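Local coordinates for protein cytochrome P450 268A2 Cyp268A2 (Mycobacterium marinum, PDB 6BLD) that belongs to the cytochrome P450 family of heme-thiolate proteins and holds an iron protoporphyrin IX within a largely helical fold, at residues A119-R124 / F371-H376; V298-R303 / S357-V362. All coordinates share one frame; numbering follows the deposited sequence.

From the N terminus, the chain first reaches residues 119-124, where the loop after helix 109-117 turns into helix 123-147. It then runs on to helix 290-305, whose segment 298-303 meets the loop 357-362, so interaction 2 closes a loop of 53 residues. Only a few residues later, segment 371-376 returns to 119-124, and interaction 1 closes a loop of 246 residues that wholly contains interaction 2. Their centres lie about 17 Å apart and their nearest atoms about 6 Å, without touching. Helix 375-392 connects them: interaction 1 sits at its start, and its Arg379 pairs with Glu299 of interaction 2. Both contacts also have residues against the heme.

Interaction 1 (A119-R124 / F371-H376). With HEM (protoporphyrin IX containing Fe), chain B.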
loop_
_atom_site.group_PDB
_atom_site.type_symbol
_atom_site.label_atom_id
_atom_site.label_comp_id
_atom_site.label_asym_id
_atom_site.label_seq_id
_atom_site.Cartn_x
_atom_site.Cartn_y
_atom_site.Cartn_z
ATOM N N ALA A 119 -14.417 -4.583 -12.526
ATOM C CA ALA A 119 -15.850 -4.386 -12.330
ATOM C C ALA A 119 -16.247 -4.484 -10.862
ATOM O O ALA A 119 -17.196 -3.818 -10.435
ATOM C CB ALA A 119 -16.639 -5.400 -13.158
ATOM N N ALA A 120 -15.540 -5.294 -10.078
ATOM C CA ALA A 120 -15.898 -5.509 -8.681
ATOM C C ALA A 120 -15.484 -4.362 -7.767
ATOM O O ALA A 120 -15.785 -4.411 -6.569
ATOM C CB ALA A 120 -15.277 -6.815 -8.177
ATOM N N PHE A 121 -14.815 -3.336 -8.289
ATOM C CA PHE A 121 -14.293 -2.251 -7.470
ATOM C C PHE A 121 -14.979 -0.915 -7.719
ATOM O O PHE A 121 -14.612 0.078 -7.083
ATOM C CB PHE A 121 -12.787 -2.094 -7.703
ATOM C CG PHE A 121 -11.975 -3.243 -7.196
ATOM C CD1 PHE A 121 -11.648 -3.340 -5.855
ATOM C CD2 PHE A 121 -11.537 -4.231 -8.060
ATOM C CE1 PHE A 121 -10.899 -4.398 -5.384
ATOM C CE2 PHE A 121 -10.782 -5.288 -7.598
ATOM C CZ PHE A 121 -10.465 -5.374 -6.256
ATOM N N THR A 122 -15.950 -0.861 -8.626
ATOM C CA THR A 122 -16.630 0.391 -8.913
ATOM C C THR A 122 -17.381 0.878 -7.672
ATOM O O THR A 122 -17.725 0.080 -6.794
ATOM C CB THR A 122 -17.602 0.213 -10.076
ATOM O OG1 THR A 122 -18.598 -0.754 -9.723
ATOM C CG2 THR A 122 -16.860 -0.259 -11.320
ATOM N N PRO A 123 -17.626 2.187 -7.561
ATOM C CA PRO A 123 -18.413 2.686 -6.420
ATOM C C PRO A 123 -19.769 2.015 -6.282
ATOM O O PRO A 123 -20.234 1.801 -5.157
ATOM C CB PRO A 123 -18.545 4.185 -6.724
ATOM C CG PRO A 123 -17.357 4.507 -7.558
ATOM C CD PRO A 123 -17.096 3.283 -8.392
ATOM N N ARG A 124 -20.415 1.673 -7.400
ATOM C CA ARG A 124 -21.696 0.975 -7.337
ATOM C C ARG A 124 -21.543 -0.392 -6.682
ATOM O O ARG A 124 -22.335 -0.770 -5.811
ATOM C CB ARG A 124 -22.289 0.831 -8.740
ATOM C CG ARG A 124 -22.875 2.109 -9.317
ATOM C CD ARG A 124 -23.147 1.968 -10.811
ATOM N NE ARG A 124 -21.919 1.763 -11.577
ATOM C CZ ARG A 124 -21.565 0.605 -12.126
ATOM N NH1 ARG A 124 -22.347 -0.459 -11.999
ATOM N NH2 ARG A 124 -20.430 0.511 -12.806
ATOM N N PHE A 371 -3.810 3.954 -10.970
ATOM C CA PHE A 371 -4.453 4.445 -9.756
ATOM C C PHE A 371 -5.122 3.305 -9.000
ATOM O O PHE A 371 -5.668 2.376 -9.603
ATOM C CB PHE A 371 -5.481 5.525 -10.082
ATOM C CG PHE A 371 -6.076 6.176 -8.862
ATOM C CD1 PHE A 371 -5.381 7.162 -8.180
ATOM C CD2 PHE A 371 -7.321 5.790 -8.387
ATOM C CE1 PHE A 371 -5.919 7.760 -7.055
ATOM C CE2 PHE A 371 -7.863 6.383 -7.260
ATOM C CZ PHE A 371 -7.162 7.369 -6.594
ATOM N N CYS A 372 -5.082 3.399 -7.672
ATOM C CA CYS A 372 -5.411 2.284 -6.790
ATOM C C CYS A 372 -6.743 1.654 -7.151
ATOM O O CYS A 372 -7.780 2.322 -7.152
ATOM C CB CYS A 372 -5.438 2.763 -5.341
ATOM S SG CYS A 372 -6.316 1.649 -4.235
ATOM N N LEU A 373 -6.705 0.359 -7.458
ATOM C CA LEU A 373 -7.921 -0.350 -7.839
ATOM C C LEU A 373 -8.921 -0.449 -6.691
ATOM O O LEU A 373 -10.134 -0.449 -6.930
ATOM C CB LEU A 373 -7.543 -1.754 -8.328
ATOM C CG LEU A 373 -8.585 -2.637 -9.013
ATOM C CD1 LEU A 373 -9.558 -1.837 -9.882
ATOM C CD2 LEU A 373 -7.925 -3.754 -9.813
ATOM N N GLY A 374 -8.442 -0.536 -5.454
ATOM C CA GLY A 374 -9.342 -0.711 -4.342
ATOM C C GLY A 374 -9.580 0.539 -3.518
ATOM O O GLY A 374 -9.847 0.459 -2.312
ATOM N N ALA A 375 -9.489 1.705 -4.161
ATOM C CA ALA A 375 -9.635 2.967 -3.443
ATOM C C ALA A 375 -11.018 3.084 -2.817
ATOM O O ALA A 375 -11.150 3.397 -1.628
ATOM C CB ALA A 375 -9.361 4.138 -4.387
ATOM N N HIS A 376 -12.066 2.822 -3.601
ATOM C CA HIS A 376 -13.420 2.891 -3.061
ATOM C C HIS A 376 -13.638 1.829 -1.992
ATOM O O HIS A 376 -14.303 2.081 -0.980
ATOM C CB HIS A 376 -14.444 2.741 -4.185
ATOM C CG HIS A 376 -14.198 3.649 -5.348
ATOM N ND1 HIS A 376 -14.233 5.023 -5.239
ATOM C CD2 HIS A 376 -13.909 3.381 -6.644
ATOM C CE1 HIS A 376 -13.978 5.562 -6.419
ATOM N NE2 HIS A 376 -13.778 4.588 -7.287
HETATM C CHA HEM B . -2.463 0.166 -6.701
HETATM C CHB HEM B . -5.561 -3.083 -4.853
HETATM C CHC HEM B . -6.021 -0.370 -0.850
HETATM C CHD HEM B . -2.288 2.350 -2.378
HETATM C C1A HEM B . -3.267 -0.946 -6.560
HETATM C C2A HEM B . -3.446 -2.007 -7.532
HETATM C C3A HEM B . -4.299 -2.899 -7.024
HETATM C C4A HEM B . -4.693 -2.443 -5.707
HETATM C CMA HEM B . -4.781 -4.191 -7.719
HETATM C CAA HEM B . -2.773 -2.081 -8.919
HETATM C CBA HEM B . -3.577 -1.226 -9.894
HETATM C CGA HEM B . -2.852 -1.120 -11.211
HETATM O O1A HEM B . -3.503 -0.762 -12.227
HETATM O O2A HEM B . -1.626 -1.402 -11.248
HETATM C C1B HEM B . -6.007 -2.605 -3.640
HETATM C C2B HEM B . -7.075 -3.173 -2.851
HETATM C C3B HEM B . -7.223 -2.441 -1.748
HETATM C C4B HEM B . -6.238 -1.366 -1.785
HETATM C CMB HEM B . -7.918 -4.414 -3.218
HETATM C CAB HEM B . -8.284 -2.767 -0.671
HETATM C CBB HEM B . -8.519 -1.980 0.379
HETATM C C1C HEM B . -5.050 0.613 -0.916
HETATM C C2C HEM B . -4.830 1.670 0.055
HETATM C C3C HEM B . -3.789 2.411 -0.373
HETATM C C4C HEM B . -3.334 1.857 -1.628
HETATM C CMC HEM B . -5.668 1.838 1.344
HETATM C CAC HEM B . -3.127 3.663 0.250
HETATM C CBC HEM B . -3.651 4.351 1.268
HETATM C C1D HEM B . -2.012 2.019 -3.686
HETATM C C2D HEM B . -1.012 2.631 -4.533
HETATM C C3D HEM B . -1.054 2.030 -5.727
HETATM C C4D HEM B . -2.091 1.014 -5.680
HETATM C CMD HEM B . -0.065 3.776 -4.110
HETATM C CAD HEM B . -0.167 2.361 -6.949
HETATM C CBD HEM B . -0.708 3.613 -7.635
HETATM C CGD HEM B . 0.162 4.005 -8.802
HETATM O O1D HEM B . -0.128 5.053 -9.436
HETATM O O2D HEM B . 1.143 3.277 -9.098
HETATM N NA HEM B . -4.044 -1.247 -5.456
HETATM N NB HEM B . -5.518 -1.504 -2.961
HETATM N NC HEM B . -4.120 0.762 -1.927
HETATM N ND HEM B . -2.651 1.039 -4.418
HETATM FE FE HEM B . -4.243 -0.085 -3.781
HETATM O O HOH W 1 -12.401 0.252 -5.156
#
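Phe121 and Pro123 run alongside Gly374 and His376 in the same chain direction, with 6.1 Å between the CA atoms of Phe121 and Gly374 and 6.0 Å between those of Pro123 and His376. Phe121 carries most of the contact. Its CG lies anti to the carbonyl carbon (chi1 -68°), which sends the ring in beside Leu373 and on to the heme. Leu373 crosses it at about a right angle and lays CG over one ring face, off-centre toward the CD2-CE2 side; this CH-pi contact measures 3.9 Å to the centroid, 27° off the normal. At the far end of the ring, Phe121 CE1 is 3.7 Å from the heme methyl CMB, and the CA of Gly374 comes in obliquely by CD1. Leu231 of helix 231-237 also packs on Phe121.

The second pair is Pro123 on His376. Pro123 CG sits over the middle of the imidazole, 3.6 Å from its centroid and 10° off the normal, while the carbonyl O of Phe121 reaches the same ring at its edge, next to CD2. Polar linkage between the backbones comes through one water, which donates to Phe121 O at 2.9 Å and to Leu373 O at 3.0 Å. Both carbonyls are thereby satisfied where the loops come together. At the start of helix 123-147, Thr122 uses OG1 to cap Gln125 N.

Leu373 also faces the cofactor: its CB rests on the porphyrin next to methyl CMA, and the CA of Gly374 packs against the neighbouring pyrrole ring. Cys372 SG, in the same turn, is 2.7 Å from the heme iron. A cysteine at the iron that opens a type I turn, Cys372 to Ala375, leading into helix 375-392, marks the proximal cysteine-ligand loop of the cytochrome P450 fold, here backed by the loop that leads into helix 123-147.

Interaction 2 (V298-R303 / S357-V362); sequences VEELVR and SPNPHV
His361 reaches back from its loop to lie along the side of helix 290-305, spanning Arg303, Val302 and Glu299. Its CB starts against the aliphatic root of Arg303, 3.7 Å from Arg303 CB. CG stands between the backbone N and the carbonyl carbon (chi1 67°), and this swings the ring along the helix, with the backbone N of Arg303 over one face. Along one edge, ND1 accepts from Gly363 N, and CE1 packs 3.6 Å from Val302 CG1, a side chain that also touches the heme. Along the other, CD2 lies 3.4 Å from the backbone O of Glu299. At the tip, His361 NE2 donates to Glu299 OE1 at 2.6 Å, a short and nearly straight bond (167°). The carboxylate oxygen lies in the ring plane, while the bond arrives on its anti side, somewhat out of the carboxylate plane. With one ring nitrogen accepting and the other donating, the pattern is consistent with a neutral imidazole. Glu299 OE2 is held by Arg379 of helix 375-392.

Glu300 and Arg303 are the ends of the Glu-x-x-Arg motif of the P450 K helix. Arg303 NE forms a salt bridge with Glu300 OE2 at 2.9 Å, and its NH2 gives a bond of 3.0 Å to OE1 from above the carboxylate plane. Arg356 adds a second salt bridge to Glu300, completing the Glu-Arg-Arg triad known from this family, while Arg303 NH2 also bonds Pro349 O.

Asn359 comes up to this pair from the loop, crossing Glu300 at about a right angle. Its ND2 makes a weak bond to Glu300 OE2 at 3.2 Å, the amide and carboxylate planes being turned 50° apart. Asn359 OD1, 3.6 Å from Arg303 CD, is buried without a polar partner in the model.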
loop_
_atom_site.group_PDB
_atom_site.type_symbol
_atom_site.label_atom_id
_atom_site.label_comp_id
_atom_site.label_asym_id
_atom_site.label_seq_id
_atom_site.Cartn_x
_atom_site.Cartn_y
_atom_site.Cartn_z
ATOM N N VAL A 298 -11.549 10.433 6.344
ATOM C CA VAL A 298 -10.900 9.249 5.789
ATOM C C VAL A 298 -9.766 9.652 4.853
ATOM O O VAL A 298 -8.686 9.047 4.865
ATOM C CB VAL A 298 -11.940 8.359 5.080
ATOM C CG1 VAL A 298 -11.267 7.406 4.101
ATOM C CG2 VAL A 298 -12.759 7.588 6.103
ATOM N N GLU A 299 -9.984 10.692 4.042
ATOM C CA GLU A 299 -8.953 11.124 3.101
ATOM C C GLU A 299 -7.713 11.628 3.829
ATOM O O GLU A 299 -6.585 11.414 3.368
ATOM C CB GLU A 299 -9.506 12.206 2.172
ATOM C CG GLU A 299 -10.463 11.685 1.115
ATOM C CD GLU A 299 -10.004 10.371 0.512
ATOM O OE1 GLU A 299 -8.957 10.351 -0.171
ATOM O OE2 GLU A 299 -10.692 9.353 0.726
ATOM N N GLU A 300 -7.899 12.299 4.969
ATOM C CA GLU A 300 -6.750 12.771 5.733
ATOM C C GLU A 300 -6.076 11.638 6.497
ATOM O O GLU A 300 -4.850 11.640 6.646
ATOM C CB GLU A 300 -7.178 13.891 6.684
ATOM C CG GLU A 300 -6.072 14.358 7.621
ATOM C CD GLU A 300 -5.199 15.443 7.009
ATOM O OE1 GLU A 300 -4.396 16.053 7.745
ATOM O OE2 GLU A 300 -5.311 15.684 5.790
ATOM N N LEU A 301 -6.846 10.650 6.955
ATOM C CA LEU A 301 -6.241 9.487 7.599
ATOM C C LEU A 301 -5.363 8.717 6.621
ATOM O O LEU A 301 -4.331 8.159 7.008
ATOM C CB LEU A 301 -7.329 8.578 8.170
ATOM C CG LEU A 301 -8.027 9.079 9.435
ATOM C CD1 LEU A 301 -9.104 8.103 9.871
ATOM C CD2 LEU A 301 -7.020 9.304 10.551
ATOM N N VAL A 302 -5.767 8.665 5.351
ATOM C CA VAL A 302 -4.935 8.053 4.320
ATOM C C VAL A 302 -3.697 8.899 4.065
ATOM O O VAL A 302 -2.583 8.378 3.946
ATOM C CB VAL A 302 -5.752 7.842 3.033
ATOM C CG1 VAL A 302 -4.834 7.514 1.869
ATOM C CG2 VAL A 302 -6.785 6.756 3.223
ATOM N N ARG A 303 -3.880 10.217 3.970
ATOM C CA ARG A 303 -2.742 11.121 3.850
ATOM C C ARG A 303 -1.794 10.979 5.034
ATOM O O ARG A 303 -0.566 10.956 4.865
ATOM C CB ARG A 303 -3.229 12.573 3.740
ATOM C CG ARG A 303 -2.104 13.599 3.683
ATOM C CD ARG A 303 -2.585 15.021 4.005
ATOM N NE ARG A 303 -2.499 15.329 5.433
ATOM C CZ ARG A 303 -1.367 15.470 6.119
ATOM N NH1 ARG A 303 -0.189 15.356 5.516
ATOM N NH2 ARG A 303 -1.413 15.743 7.417
ATOM N N SER A 357 -9.867 20.274 3.061
ATOM C CA SER A 357 -10.526 20.304 1.762
ATOM C C SER A 357 -10.027 21.511 0.977
ATOM O O SER A 357 -10.176 22.651 1.434
ATOM C CB SER A 357 -12.046 20.353 1.922
ATOM O OG SER A 357 -12.693 19.996 0.713
ATOM N N PRO A 358 -9.419 21.309 -0.204
ATOM C CA PRO A 358 -9.198 19.999 -0.827
ATOM C C PRO A 358 -8.071 19.208 -0.173
ATOM O O PRO A 358 -7.287 19.769 0.591
ATOM C CB PRO A 358 -8.831 20.362 -2.266
ATOM C CG PRO A 358 -8.171 21.687 -2.146
ATOM C CD PRO A 358 -8.886 22.406 -1.030
ATOM N N ASN A 359 -8.003 17.913 -0.470
ATOM C CA ASN A 359 -6.959 17.030 0.048
ATOM C C ASN A 359 -6.351 16.276 -1.127
ATOM O O ASN A 359 -6.662 15.100 -1.353
ATOM C CB ASN A 359 -7.515 16.069 1.099
ATOM C CG ASN A 359 -6.435 15.501 1.997
ATOM O OD1 ASN A 359 -5.247 15.568 1.677
ATOM N ND2 ASN A 359 -6.841 14.937 3.128
ATOM N N PRO A 360 -5.468 16.927 -1.900
ATOM C CA PRO A 360 -4.846 16.294 -3.069
ATOM C C PRO A 360 -3.686 15.369 -2.705
ATOM O O PRO A 360 -2.612 15.421 -3.307
ATOM C CB PRO A 360 -4.379 17.497 -3.893
ATOM C CG PRO A 360 -4.033 18.518 -2.861
ATOM C CD PRO A 360 -4.991 18.309 -1.706
ATOM N N HIS A 361 -3.906 14.516 -1.709
ATOM C CA HIS A 361 -2.874 13.600 -1.259
ATOM C C HIS A 361 -2.596 12.538 -2.320
ATOM O O HIS A 361 -3.423 12.256 -3.192
ATOM C CB HIS A 361 -3.281 12.936 0.057
ATOM C CG HIS A 361 -4.455 12.014 -0.071
ATOM N ND1 HIS A 361 -4.333 10.706 -0.489
ATOM C CD2 HIS A 361 -5.774 12.211 0.166
ATOM C CE1 HIS A 361 -5.525 10.139 -0.507
ATOM N NE2 HIS A 361 -6.418 11.030 -0.113
ATOM N N VAL A 362 -1.406 11.946 -2.232
ATOM C CA VAL A 362 -1.002 10.892 -3.155
ATOM C C VAL A 362 -0.868 9.579 -2.396
ATOM O O VAL A 362 0.021 8.770 -2.684
ATOM C CB VAL A 362 0.308 11.251 -3.881
ATOM C CG1 VAL A 362 0.057 12.333 -4.922
ATOM C CG2 VAL A 362 1.371 11.694 -2.886
#